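Local coordinates for cupin domain protein (Microcystis aeruginosa DIANCHI905, PDB 5ZBF) that probably catalyses an isomerisation in the biosynthesis of the Choi moiety of aeruginosins, binding 4-hydroxyphenylpyruvic acid at an iron site in a cupin fold, at residues Thr27-Ser32 against Gly180-Ala185; Gly56-Tyr61 against Lys67-Leu72; His76-Asp79 against Ser83-Phe86; Ile95-Lys100 against Ile158-Asn163; Leu115-Asp120 against Pro126-Lys131. All coordinates share one frame; numbering follows the deposited sequence. Where two conformers were deposited one is given.

Contact 1. Residues Thr27-Ser32 against Gly180-Ala185; sequences TIFQLS and GQIYYA
Phe29 and Ile182 meet where the two cupin halves of this bicupin face each other: the first lies on strand 27-34 of the N-terminal half, the second in 180-185 of the C-terminal half. This is the tight part of the contact. The two side chains run alongside each other, pointing opposite ways, and the CD2-CE2 side of the phenyl ring meets both branches of the isoleucine. Ile182 CG2 reaches 3.5 Å from Phe29 CE2, while the longer branch brings Ile182 CD1 to 4.0 Å from Phe29 CD2. Phe29 holds its CG anti to the backbone N (chi1 175°), which points the ring at Ile182; Phe29 CA and Ile182 CA are 8.9 Å apart. No hydrogen bond crosses; the join is wholly apolar, and it is deepened by Phe97 and Phe160, whose rings also meet Phe29, and by Ile158, which touches both partners.

Toward Gly180 the packing thins. That glycine is partly exposed and offers only backbone to its neighbour; its positive phi (107°) suits a residue with no CB to press on the carbonyl before it. Gln181 next to it turns away from strand 27-34, and its OE1 accepts a hydrogen bond from Glu178 N. On the far side of strand 27-34, Gln30 serves the pocket instead, with NE2 hydrogen-bonded to the bound acid and to Asp98. At the looser end a single methyl makes the touch: Leu31 CD1 sits 3.8 Å from Gly180 CA.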
# COMPACT_ATOMS: atom_id res chain seq x y z
N THR A 27 10.87 4.02 4.75
CA THR A 27 9.46 4.13 4.45
C THR A 27 8.64 3.58 5.62
O THR A 27 8.97 2.54 6.19
CB THR A 27 9.12 3.31 3.19
OG1 THR A 27 9.99 3.70 2.13
CG2 THR A 27 7.67 3.51 2.76
N ILE A 28 7.60 4.31 5.99
CA ILE A 28 6.60 3.82 6.93
C ILE A 28 5.37 3.37 6.15
O ILE A 28 4.84 4.12 5.32
CB ILE A 28 6.19 4.93 7.92
CG1 ILE A 28 7.38 5.34 8.79
CG2 ILE A 28 5.03 4.47 8.79
CD1 ILE A 28 7.27 6.75 9.32
N PHE A 29 4.93 2.14 6.40
CA PHE A 29 3.69 1.62 5.86
C PHE A 29 2.72 1.49 7.02
O PHE A 29 3.09 0.95 8.07
CB PHE A 29 3.93 0.25 5.20
CG PHE A 29 2.67 -0.41 4.70
CD1 PHE A 29 2.29 -0.30 3.37
CD2 PHE A 29 1.86 -1.15 5.56
CE1 PHE A 29 1.12 -0.89 2.91
CE2 PHE A 29 0.69 -1.74 5.11
CZ PHE A 29 0.33 -1.64 3.77
N GLN A 30 1.49 1.95 6.83
CA GLN A 30 0.47 1.75 7.86
C GLN A 30 -0.85 1.26 7.33
O GLN A 30 -1.30 1.67 6.27
CB GLN A 30 0.28 3.03 8.69
CG GLN A 30 -0.16 4.24 7.89
CD GLN A 30 0.02 5.56 8.64
OE1 GLN A 30 0.93 5.71 9.44
NE2 GLN A 30 -0.85 6.51 8.36
N LEU A 31 -1.48 0.35 8.07
CA LEU A 31 -2.86 -0.01 7.84
C LEU A 31 -3.70 0.87 8.76
O LEU A 31 -3.35 1.05 9.93
CB LEU A 31 -3.10 -1.49 8.16
CG LEU A 31 -2.38 -2.55 7.34
CD1 LEU A 31 -2.57 -3.93 7.95
CD2 LEU A 31 -2.87 -2.52 5.90
N SER A 32 -4.77 1.43 8.21
CA SER A 32 -5.63 2.41 8.89
C SER A 32 -7.05 1.90 9.05
O SER A 32 -7.58 1.23 8.18
CB SER A 32 -5.70 3.69 8.05
OG SER A 32 -4.50 4.43 8.12
N GLY A 180 -3.23 -8.24 7.20
CA GLY A 180 -2.77 -7.73 8.48
C GLY A 180 -1.26 -7.75 8.67
O GLY A 180 -0.74 -7.14 9.60
N GLN A 181 -0.57 -8.48 7.79
CA GLN A 181 0.88 -8.58 7.78
C GLN A 181 1.38 -8.01 6.47
O GLN A 181 0.61 -7.90 5.52
CB GLN A 181 1.32 -10.04 7.87
CG GLN A 181 0.78 -10.79 9.07
CD GLN A 181 1.09 -12.28 9.01
OE1 GLN A 181 0.38 -13.04 8.36
NE2 GLN A 181 2.14 -12.70 9.71
N ILE A 182 2.64 -7.62 6.44
CA ILE A 182 3.30 -7.23 5.18
C ILE A 182 4.65 -7.92 5.02
O ILE A 182 5.22 -8.45 5.97
CB ILE A 182 3.51 -5.69 5.06
CG1 ILE A 182 4.65 -5.19 5.96
CG2 ILE A 182 2.22 -4.93 5.34
CD1 ILE A 182 4.88 -3.69 5.87
N TYR A 183 5.16 -7.90 3.79
CA TYR A 183 6.56 -8.20 3.57
C TYR A 183 7.25 -6.94 3.08
O TYR A 183 6.63 -6.07 2.46
CB TYR A 183 6.78 -9.38 2.60
CG TYR A 183 6.39 -9.10 1.17
CD1 TYR A 183 7.26 -8.45 0.30
CD2 TYR A 183 5.15 -9.48 0.68
CE1 TYR A 183 6.89 -8.18 -1.02
CE2 TYR A 183 4.78 -9.23 -0.63
CZ TYR A 183 5.65 -8.58 -1.48
OH TYR A 183 5.26 -8.33 -2.78
N TYR A 184 8.54 -6.87 3.37
CA TYR A 184 9.40 -5.79 2.89
C TYR A 184 10.65 -6.41 2.28
O TYR A 184 11.39 -7.12 2.96
CB TYR A 184 9.78 -4.86 4.04
CG TYR A 184 10.88 -3.89 3.69
CD1 TYR A 184 10.77 -3.08 2.57
CD2 TYR A 184 12.03 -3.79 4.47
CE1 TYR A 184 11.78 -2.18 2.23
CE2 TYR A 184 13.04 -2.90 4.14
CZ TYR A 184 12.91 -2.10 3.02
OH TYR A 184 13.90 -1.21 2.66
N ALA A 185 10.86 -6.14 1.00
CA ALA A 185 12.03 -6.65 0.28
C ALA A 185 12.91 -5.47 -0.12
O ALA A 185 12.57 -4.75 -1.06
CB ALA A 185 11.61 -7.43 -0.96

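Contact 2. Residues Gly56-Tyr61 against Lys67-Leu72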
# COMPACT_ATOMS: atom_id res chain seq x y z
N GLY A 56 -14.63 0.40 2.13
CA GLY A 56 -15.35 1.63 2.43
C GLY A 56 -15.12 2.70 1.37
O GLY A 56 -15.01 2.38 0.20
N GLU A 57 -15.09 3.96 1.80
CA GLU A 57 -14.93 5.09 0.90
C GLU A 57 -14.31 6.21 1.71
O GLU A 57 -14.37 6.21 2.95
CB GLU A 57 -16.29 5.52 0.32
CG GLU A 57 -16.23 6.53 -0.80
CD GLU A 57 -17.60 7.02 -1.25
OE1 GLU A 57 -18.62 6.41 -0.87
OE2 GLU A 57 -17.65 8.03 -1.98
N LEU A 58 -13.66 7.14 1.02
CA LEU A 58 -13.03 8.27 1.68
C LEU A 58 -13.13 9.47 0.75
O LEU A 58 -13.22 9.31 -0.47
CB LEU A 58 -11.58 7.92 2.00
CG LEU A 58 -10.82 8.61 3.12
CD1 LEU A 58 -11.55 8.54 4.46
CD2 LEU A 58 -9.43 7.99 3.24
N GLU A 59 -13.18 10.66 1.34
CA GLU A 59 -13.10 11.90 0.59
C GLU A 59 -11.81 12.59 0.98
O GLU A 59 -11.56 12.85 2.18
CB GLU A 59 -14.29 12.80 0.90
CG GLU A 59 -15.60 12.29 0.36
CD GLU A 59 -16.76 13.21 0.69
OE1 GLU A 59 -16.73 13.86 1.76
OE2 GLU A 59 -17.70 13.28 -0.12
N LEU A 60 -11.02 12.90 -0.03
CA LEU A 60 -9.75 13.61 0.11
C LEU A 60 -9.95 15.13 -0.05
O LEU A 60 -10.51 15.60 -1.03
CB LEU A 60 -8.76 13.10 -0.94
CG LEU A 60 -7.44 13.86 -1.12
CD1 LEU A 60 -6.54 13.66 0.08
CD2 LEU A 60 -6.74 13.41 -2.39
N TYR A 61 -9.45 15.88 0.94
CA TYR A 61 -9.45 17.34 0.94
C TYR A 61 -8.01 17.77 0.72
O TYR A 61 -7.15 17.56 1.58
CB TYR A 61 -9.97 17.86 2.27
CG TYR A 61 -11.47 17.73 2.42
CD1 TYR A 61 -12.28 18.86 2.47
CD2 TYR A 61 -12.07 16.49 2.52
CE1 TYR A 61 -13.66 18.75 2.61
CE2 TYR A 61 -13.44 16.36 2.66
CZ TYR A 61 -14.23 17.49 2.71
OH TYR A 61 -15.60 17.36 2.85
N LYS A 67 -11.97 15.30 -3.39
CA LYS A 67 -11.89 14.16 -4.33
C LYS A 67 -12.34 12.86 -3.67
O LYS A 67 -11.76 12.44 -2.67
CB LYS A 67 -10.45 13.96 -4.83
CG LYS A 67 -9.85 15.14 -5.59
CD LYS A 67 -10.38 15.22 -7.01
CE LYS A 67 -9.54 16.16 -7.85
NZ LYS A 67 -9.82 16.02 -9.30
N PRO A 68 -13.36 12.20 -4.24
CA PRO A 68 -13.72 10.89 -3.69
C PRO A 68 -12.67 9.82 -4.01
O PRO A 68 -12.03 9.87 -5.06
CB PRO A 68 -15.07 10.59 -4.35
CG PRO A 68 -15.12 11.44 -5.58
CD PRO A 68 -14.24 12.63 -5.34
N LEU A 69 -12.51 8.88 -3.09
CA LEU A 69 -11.56 7.78 -3.22
C LEU A 69 -12.32 6.47 -3.10
O LEU A 69 -12.96 6.21 -2.08
CB LEU A 69 -10.48 7.85 -2.14
CG LEU A 69 -9.61 9.10 -2.10
CD1 LEU A 69 -8.73 9.13 -0.86
CD2 LEU A 69 -8.74 9.17 -3.34
N ARG A 70 -12.26 5.65 -4.15
CA ARG A 70 -12.98 4.38 -4.20
C ARG A 70 -12.09 3.22 -3.78
O ARG A 70 -10.90 3.18 -4.11
CB ARG A 70 -13.50 4.12 -5.61
CG ARG A 70 -14.55 5.11 -6.08
CD ARG A 70 -14.76 5.04 -7.58
NE ARG A 70 -13.51 5.31 -8.27
CZ ARG A 70 -13.32 5.11 -9.57
NH1 ARG A 70 -14.30 4.68 -10.34
NH2 ARG A 70 -12.13 5.37 -10.10
N ALA A 71 -12.69 2.25 -3.09
CA ALA A 71 -11.98 1.07 -2.61
C ALA A 71 -11.31 0.31 -3.76
O ALA A 71 -11.93 0.06 -4.79
CB ALA A 71 -12.95 0.15 -1.89
N LEU A 72 -10.03 -0.03 -3.56
CA LEU A 72 -9.24 -0.84 -4.48
C LEU A 72 -9.11 -0.24 -5.89
O LEU A 72 -8.81 -0.97 -6.85
CB LEU A 72 -9.79 -2.27 -4.54
CG LEU A 72 -9.94 -2.95 -3.18
CD1 LEU A 72 -10.55 -4.33 -3.38
CD2 LEU A 72 -8.61 -3.06 -2.46
O HOH W 1 -15.45 2.67 -2.44
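The carboxylate of Glu57 reaches over toward the Pro68 ring, with Glu57 OE2 4.3 Å from Pro68 CB. Both groups share a face of this hairpin with Glu59. The ring of Tyr61 meets Glu59 O at its edge, in the ring plane. Glu57 is stretched out, CG anti to the backbone N (chi1 -170°), and its CG passes 3.5 Å from Leu69 O.

The opposite face is mainly apolar. Leu69 CD1 fits beside the CB atoms of its two neighbours across the hairpin, 4.0 Å from Leu60 CB and 4.2 Å from Leu58 CB. Lys67 begins there, but bends at chi2, which carries NZ off.

The antiparallel ladder is firm at one end: Leu60 N to Lys67 O and Lys67 N to Leu60 O are both 2.8 Å. Leu69 N still gives a short bond to Leu58 O (2.7 Å), but the return bond, Leu58 N to Leu69 O, is weak. Beyond that a water takes over, donating to Gly56 O and accepting from Ala71 N. The chemistry implies a two-sided hairpin, carboxylates on one face, leucines on the other packed inward against Phe86 and Val112, as expected for the inside of a cupin barrel.

Contact 3. Residues His76-Asp79 against Ser83-Phe86; sequences HVAD and SHGF. With FE2 (Fe (II) ion), chain C; ENO (3-(4-hydroxy-phenyl)pyruvic acid), chain B.
Aromatic contact comes first: Phe86 turns its edge to one face of His76, a T-shaped pair with centroids 5.2 Å apart and planes at 71°. The atom that leads is Phe86 CZ, 3.9 Å from His76 NE2 and displaced toward the rim. His76 NE2 also hydrogen-bonds Gln49 OE1, a second-shell role consistent with positioning Gln49, a metal ligand.

In a CH-pi contact, Ala78 CB lies over one face of the His84 ring, 4.0 Å from its centroid. His84 ND1, the ring atom nearest Ala78 CB, is hydrogen-bonded to Val82 O, which fixes the ring's rotation and leaves NE2 to the metal.

Coordination is the third kind. His84 CG sits between the backbone N and the carbonyl carbon (chi1 57°), which turns the imidazole toward the iron. His84 NE2 binds it at 2.1 Å, and the ligand chelates the same ion through ENO O4 at 2.1 Å and ENO O1 at 2.2 Å. ENO O4 lies at the edges of the His84 and Phe86 rings, in plane. With His43, His45 and Gln49 completing the sphere, this is a cupin metal site, with His84 the histidine of the second cupin motif and Gln49 where many cupins have glutamate.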
# COMPACT_ATOMS: atom_id res chain seq x y z
N HIS A 76 -4.54 8.21 -3.35
CA HIS A 76 -4.35 9.63 -3.05
C HIS A 76 -2.85 9.90 -3.00
O HIS A 76 -2.07 9.03 -2.62
CB HIS A 76 -5.06 10.07 -1.75
CG HIS A 76 -4.38 9.65 -0.48
ND1 HIS A 76 -4.75 8.53 0.22
CD2 HIS A 76 -3.36 10.21 0.21
CE1 HIS A 76 -3.99 8.41 1.29
NE2 HIS A 76 -3.13 9.41 1.31
N VAL A 77 -2.46 11.11 -3.40
CA VAL A 77 -1.05 11.49 -3.46
C VAL A 77 -0.90 12.89 -2.84
O VAL A 77 -1.42 13.87 -3.36
CB VAL A 77 -0.53 11.50 -4.92
CG1 VAL A 77 0.97 11.78 -4.97
CG2 VAL A 77 -0.84 10.18 -5.62
N ALA A 78 -0.20 12.95 -1.70
CA ALA A 78 0.06 14.22 -1.01
C ALA A 78 1.57 14.42 -0.95
O ALA A 78 2.26 13.78 -0.15
CB ALA A 78 -0.53 14.19 0.38
N ASP A 79 2.09 15.31 -1.80
CA ASP A 79 3.52 15.60 -1.80
C ASP A 79 3.94 16.31 -0.52
O ASP A 79 3.10 16.66 0.30
CB ASP A 79 3.88 16.42 -3.04
CG ASP A 79 3.87 15.58 -4.33
OD1 ASP A 79 3.83 14.33 -4.27
OD2 ASP A 79 3.90 16.19 -5.40
N SER A 83 -0.98 20.32 2.35
CA SER A 83 -2.03 20.13 3.35
C SER A 83 -3.07 19.14 2.84
O SER A 83 -3.57 19.27 1.73
CB SER A 83 -2.70 21.47 3.70
OG SER A 83 -1.83 22.26 4.49
N HIS A 84 -3.39 18.15 3.66
CA HIS A 84 -4.38 17.15 3.28
C HIS A 84 -5.21 16.72 4.47
O HIS A 84 -4.70 16.57 5.58
CB HIS A 84 -3.72 15.95 2.62
CG HIS A 84 -2.67 15.29 3.46
ND1 HIS A 84 -1.40 15.79 3.58
CD2 HIS A 84 -2.71 14.15 4.19
CE1 HIS A 84 -0.69 14.99 4.37
NE2 HIS A 84 -1.47 13.99 4.75
N GLY A 85 -6.50 16.52 4.21
CA GLY A 85 -7.45 16.04 5.22
C GLY A 85 -8.40 15.06 4.57
O GLY A 85 -8.35 14.85 3.36
N PHE A 86 -9.29 14.48 5.38
CA PHE A 86 -10.22 13.46 4.91
C PHE A 86 -11.56 13.53 5.63
O PHE A 86 -11.65 13.95 6.78
CB PHE A 86 -9.64 12.05 5.15
CG PHE A 86 -8.32 11.81 4.47
CD1 PHE A 86 -8.26 11.38 3.15
CD2 PHE A 86 -7.13 11.97 5.18
CE1 PHE A 86 -7.04 11.14 2.55
CE2 PHE A 86 -5.90 11.74 4.58
CZ PHE A 86 -5.86 11.32 3.26
FE FE2 C . -0.77 12.71 6.32
O4 ENO B . -2.57 11.61 6.35
C9 ENO B . -4.73 11.45 10.12
C8 ENO B . -5.20 12.50 10.90
C7 ENO B . -5.50 13.73 10.31
C6 ENO B . -5.33 13.90 8.94
C5 ENO B . -4.85 12.84 8.16
C4 ENO B . -4.55 11.61 8.74
O3 ENO B . -5.97 14.77 11.07
C3 ENO B . -4.02 10.49 7.88
C2 ENO B . -2.66 10.91 7.36
C1 ENO B . -1.44 10.50 8.07
O2 ENO B . -1.46 9.56 8.90
O1 ENO B . -0.38 11.13 7.82

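Contact 4. Residues Ile95-Lys100 against Ile158-Asn163. With ENO (3-(4-hydroxy-phenyl)pyruvic acid), chain B.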
# COMPACT_ATOMS: atom_id res chain seq x y z
N ILE A 95 -11.34 1.05 5.94
CA ILE A 95 -10.08 0.34 6.13
C ILE A 95 -9.18 0.68 4.95
O ILE A 95 -9.59 0.50 3.81
CB ILE A 95 -10.29 -1.19 6.22
CG1 ILE A 95 -11.39 -1.58 7.23
CG2 ILE A 95 -8.96 -1.87 6.54
CD1 ILE A 95 -11.21 -1.09 8.63
N GLY A 96 -7.98 1.20 5.22
CA GLY A 96 -7.06 1.61 4.15
C GLY A 96 -5.60 1.40 4.49
O GLY A 96 -5.27 0.82 5.51
N PHE A 97 -4.72 1.85 3.60
CA PHE A 97 -3.30 1.89 3.93
C PHE A 97 -2.71 3.18 3.40
O PHE A 97 -3.28 3.81 2.51
CB PHE A 97 -2.53 0.69 3.37
CG PHE A 97 -2.36 0.68 1.87
CD1 PHE A 97 -1.25 1.25 1.27
CD2 PHE A 97 -3.30 0.06 1.07
CE1 PHE A 97 -1.09 1.22 -0.11
CE2 PHE A 97 -3.14 0.01 -0.29
CZ PHE A 97 -2.04 0.60 -0.89
N ASP A 98 -1.58 3.56 4.00
CA ASP A 98 -0.76 4.69 3.53
C ASP A 98 0.71 4.31 3.57
O ASP A 98 1.11 3.45 4.37
CB ASP A 98 -0.89 5.93 4.42
CG ASP A 98 -2.31 6.28 4.77
OD1 ASP A 98 -2.73 5.98 5.91
OD2 ASP A 98 -2.99 6.89 3.92
N LEU A 99 1.51 4.98 2.76
CA LEU A 99 2.96 4.91 2.84
C LEU A 99 3.45 6.33 2.94
O LEU A 99 2.94 7.21 2.27
CB LEU A 99 3.57 4.27 1.60
CG LEU A 99 3.34 2.78 1.46
CD1 LEU A 99 2.08 2.55 0.64
CD2 LEU A 99 4.54 2.11 0.83
N LYS A 100 4.44 6.53 3.81
CA LYS A 100 5.04 7.84 4.02
C LYS A 100 6.56 7.74 3.95
O LYS A 100 7.15 6.80 4.48
CB LYS A 100 4.58 8.44 5.35
CG LYS A 100 3.12 8.85 5.33
CD LYS A 100 2.55 9.03 6.73
CE LYS A 100 3.19 10.20 7.45
NZ LYS A 100 2.40 10.52 8.67
N ILE A 158 7.25 -3.33 -1.00
CA ILE A 158 6.43 -3.66 0.16
C ILE A 158 5.17 -4.30 -0.37
O ILE A 158 4.57 -3.78 -1.30
CB ILE A 158 6.06 -2.39 0.94
CG1 ILE A 158 7.34 -1.74 1.48
CG2 ILE A 158 5.08 -2.72 2.06
CD1 ILE A 158 7.14 -0.31 1.95
N GLY A 159 4.75 -5.41 0.23
CA GLY A 159 3.51 -6.04 -0.23
C GLY A 159 2.68 -6.72 0.85
O GLY A 159 3.14 -6.98 1.95
N PHE A 160 1.43 -7.01 0.50
CA PHE A 160 0.51 -7.66 1.40
C PHE A 160 -0.64 -8.25 0.61
O PHE A 160 -0.83 -7.92 -0.55
CB PHE A 160 0.00 -6.67 2.47
CG PHE A 160 -0.83 -5.53 1.93
CD1 PHE A 160 -2.22 -5.57 1.97
CD2 PHE A 160 -0.21 -4.38 1.41
CE1 PHE A 160 -2.97 -4.51 1.50
CE2 PHE A 160 -0.97 -3.34 0.92
CZ PHE A 160 -2.35 -3.40 0.97
N ILE A 161 -1.43 -9.10 1.26
CA ILE A 161 -2.57 -9.72 0.59
C ILE A 161 -3.86 -9.40 1.32
O ILE A 161 -3.85 -9.04 2.49
CB ILE A 161 -2.39 -11.25 0.44
CG1 ILE A 161 -2.44 -11.98 1.79
CG2 ILE A 161 -1.09 -11.54 -0.30
CD1 ILE A 161 -2.39 -13.49 1.69
N LEU A 162 -4.97 -9.53 0.59
CA LEU A 162 -6.30 -9.16 1.09
C LEU A 162 -7.12 -10.34 1.57
O LEU A 162 -8.12 -10.14 2.26
CB LEU A 162 -7.09 -8.49 -0.03
CG LEU A 162 -6.44 -7.26 -0.65
CD1 LEU A 162 -7.34 -6.67 -1.72
CD2 LEU A 162 -6.13 -6.25 0.45
N ASN A 163 -6.72 -11.54 1.19
CA ASN A 163 -7.49 -12.75 1.47
C ASN A 163 -6.58 -13.96 1.35
O ASN A 163 -5.56 -13.89 0.67
CB ASN A 163 -8.65 -12.88 0.49
CG ASN A 163 -8.18 -13.15 -0.93
OD1 ASN A 163 -7.54 -12.31 -1.57
ND2 ASN A 163 -8.49 -14.34 -1.43
O4 ENO B . -2.57 11.61 6.35
C9 ENO B . -4.73 11.45 10.12
C8 ENO B . -5.20 12.50 10.90
C7 ENO B . -5.50 13.73 10.31
C6 ENO B . -5.33 13.90 8.94
C5 ENO B . -4.85 12.84 8.16
C4 ENO B . -4.55 11.61 8.74
O3 ENO B . -5.97 14.77 11.07
C3 ENO B . -4.02 10.49 7.88
C2 ENO B . -2.66 10.91 7.36
C1 ENO B . -1.44 10.50 8.07
O2 ENO B . -1.46 9.56 8.90
O1 ENO B . -0.38 11.13 7.82
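Phe97 and Phe160 form a T-shaped pair in the middle of the protein: the edge of Phe160 points at the face of Phe97, with ring centroids 5.2 Å apart and planes at 74°. Phe160 CZ makes the closest touch, 3.6 Å from Phe97 CD2, while Phe160 CE2 lies over the face, off-centre. Each phenylalanine has its CG between the backbone N and the carbonyl carbon (chi1 71° for Phe97, 65° for Phe160), and from these positions the rings bridge the two strands, whose Phe97 CA and Phe160 CA are 10.6 Å apart.

Leu99 and Ile158 are oriented quite differently. They reach for each other tip to tip, so that a single pair of methyls does the touching, Leu99 CD2 to Ile158 CD1 at 3.7 Å. The other leucine methyl, CD1, rests at the edge of Phe97, two residues back, in the ring plane, and thus ties the two interactions together. The two strands run nearly antiparallel here, and no hydrogen bond passes between them. Ile204 packs on Phe160 and Ile206 on Leu99.

Alternation along strand 94-101 sends Lys100 to the opposite side. Its chain bends at chi3 and delivers NZ to ENO O1, a 3.0 Å hydrogen bond; that oxygen is also an iron ligand, so the ammonium would be expected to steady the carboxylate on the metal. A strand apolar on one side and polar toward the ligand thus joins the two cupin halves of this bicupin through an apolar core, while its own barrel carries the metal pocket.

Contact 5. Residues Leu115-Asp120 against Pro126-Lys131; sequences LSNNQD and PCQSVK
Ser116 and Ser129 bond through their backbones in both directions, and Asn118 does the same with Cys127: this is an antiparallel beta hairpin between strands 112-119 and 126-131. The first pair is matched closely, with Ser116 N to Ser129 O at 3.0 Å and Ser129 N to Ser116 O at 2.9 Å. The strand axes are 126° apart, well short of antiparallel, so the ribbon is strongly twisted. Between the bonded pairs Ser116 O also takes a CA-H...O contact from Gln128 CA.

Side chains come next. On one face Asn117 and Gln128 lie side by side and point the same way, amide planes 33° apart; Gln128 NE2 donates to Asn117 OD1 at 2.9 Å, but the bond is weak because it is strongly bent. On the other face Cys127 SG lies between its backbone N and carbonyl carbon (chi1 69°), where it comes 3.5 Å from Asp120 N. The apolar end belongs to Leu115, whose CD2 lies 3.7 Å from Ser129 CA and also meets Val130 CG1.

Further out, other groups set these in place. Asp120 makes a salt bridge to Lys205 and a hydrogen bond to Thr123 OG1; these bonds hold its side chain just past the end of strand 112-119. Asn118 turns its OD1 back to accept from Gln119 N at 2.8 Å, and this leaves its amide nitrogen to face the serines. There a water bridges the two strands: it accepts from Asn118 ND2, hydrogen-bonds with Ser116 OG, and donates to Ser129 O at 3.0 Å.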
# COMPACT_ATOMS: atom_id res chain seq x y z
N LEU A 115 -5.88 2.97 -10.68
CA LEU A 115 -5.33 1.73 -11.23
C LEU A 115 -6.00 1.42 -12.55
O LEU A 115 -7.20 1.64 -12.71
CB LEU A 115 -5.58 0.56 -10.26
CG LEU A 115 -4.96 0.60 -8.87
CD1 LEU A 115 -5.48 -0.58 -8.05
CD2 LEU A 115 -3.44 0.57 -8.96
N SER A 116 -5.21 0.93 -13.51
CA SER A 116 -5.73 0.53 -14.81
C SER A 116 -5.11 -0.81 -15.20
O SER A 116 -4.06 -1.20 -14.69
CB SER A 116 -5.44 1.60 -15.87
OG SER A 116 -4.06 1.86 -15.97
N ASN A 117 -5.78 -1.51 -16.11
CA ASN A 117 -5.38 -2.86 -16.46
C ASN A 117 -3.99 -2.88 -17.09
O ASN A 117 -3.68 -2.05 -17.95
CB ASN A 117 -6.39 -3.50 -17.42
CG ASN A 117 -7.73 -3.79 -16.76
OD1 ASN A 117 -7.81 -4.04 -15.55
ND2 ASN A 117 -8.79 -3.75 -17.54
N ASN A 118 -3.19 -3.86 -16.68
CA ASN A 118 -1.84 -4.02 -17.20
C ASN A 118 -1.38 -5.47 -17.08
O ASN A 118 -2.19 -6.36 -16.81
CB ASN A 118 -0.89 -3.08 -16.45
CG ASN A 118 0.16 -2.46 -17.36
OD1 ASN A 118 0.99 -3.16 -17.95
ND2 ASN A 118 0.13 -1.14 -17.47
N GLN A 119 -0.09 -5.71 -17.30
CA GLN A 119 0.51 -7.02 -17.09
C GLN A 119 1.71 -6.91 -16.15
O GLN A 119 2.56 -6.04 -16.32
CB GLN A 119 0.93 -7.63 -18.42
CG GLN A 119 1.20 -9.12 -18.33
CD GLN A 119 1.51 -9.73 -19.68
OE1 GLN A 119 0.67 -10.39 -20.28
NE2 GLN A 119 2.73 -9.51 -20.17
N ASP A 120 1.78 -7.80 -15.17
CA ASP A 120 2.91 -7.84 -14.24
C ASP A 120 4.13 -8.36 -14.98
O ASP A 120 4.06 -9.41 -15.63
CB ASP A 120 2.60 -8.76 -13.06
CG ASP A 120 3.73 -8.82 -12.04
OD1 ASP A 120 4.08 -7.76 -11.47
OD2 ASP A 120 4.26 -9.93 -11.80
N PRO A 126 -2.08 -10.93 -15.45
CA PRO A 126 -2.84 -9.69 -15.49
C PRO A 126 -2.82 -8.97 -14.14
O PRO A 126 -2.85 -9.60 -13.09
CB PRO A 126 -4.27 -10.15 -15.84
CG PRO A 126 -4.30 -11.62 -15.58
CD PRO A 126 -2.91 -12.11 -15.75
N CYS A 127 -2.75 -7.64 -14.19
CA CYS A 127 -2.74 -6.85 -12.97
C CYS A 127 -3.44 -5.52 -13.22
O CYS A 127 -3.86 -5.23 -14.33
CB CYS A 127 -1.30 -6.61 -12.50
SG CYS A 127 -0.33 -5.51 -13.56
N GLN A 128 -3.60 -4.74 -12.16
CA GLN A 128 -4.01 -3.37 -12.31
C GLN A 128 -2.94 -2.56 -11.61
O GLN A 128 -2.53 -2.90 -10.49
CB GLN A 128 -5.36 -3.15 -11.65
CG GLN A 128 -6.43 -4.11 -12.10
CD GLN A 128 -7.81 -3.53 -11.94
OE1 GLN A 128 -8.44 -3.69 -10.89
NE2 GLN A 128 -8.28 -2.82 -12.96
N SER A 129 -2.48 -1.49 -12.25
CA SER A 129 -1.37 -0.75 -11.72
C SER A 129 -1.44 0.71 -12.09
O SER A 129 -2.22 1.12 -12.97
CB SER A 129 -0.07 -1.34 -12.27
OG SER A 129 -0.00 -1.13 -13.67
N VAL A 130 -0.63 1.50 -11.40
CA VAL A 130 -0.36 2.87 -11.81
C VAL A 130 1.00 3.29 -11.25
O VAL A 130 1.44 2.79 -10.21
CB VAL A 130 -1.48 3.84 -11.37
CG1 VAL A 130 -1.52 3.98 -9.86
CG2 VAL A 130 -1.35 5.19 -12.06
N LYS A 131 1.65 4.18 -11.98
CA LYS A 131 2.96 4.69 -11.62
C LYS A 131 2.84 6.15 -11.26
O LYS A 131 2.18 6.92 -11.98
CB LYS A 131 3.93 4.53 -12.79
CG LYS A 131 4.17 3.09 -13.20
O HOH W 2 -1.56 0.46 -15.80

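How the contacts relate
Contacts 1 and 4 form the core: their centres are only 6 Å apart, they join the two cupin halves mainly through aromatic and aliphatic side chains, with no hydrogen bond across either contact, and strands 27-34 and 94-101 sit side by side, as Ser32 N to Gly96 O at 2.8 Å testifies. Contacts 2 and 5 are hairpins nearer the surface, knit by backbone bonds and bridged by water; they meet through Leu72 and Leu115. Contact 3 is buried too, but one of its rings, His84, binds iron. It leans on contact 2, where Leu58 and Leu60 pack against Phe86, and shares the bound acid with contact 4, although their centres are about 17 Å apart.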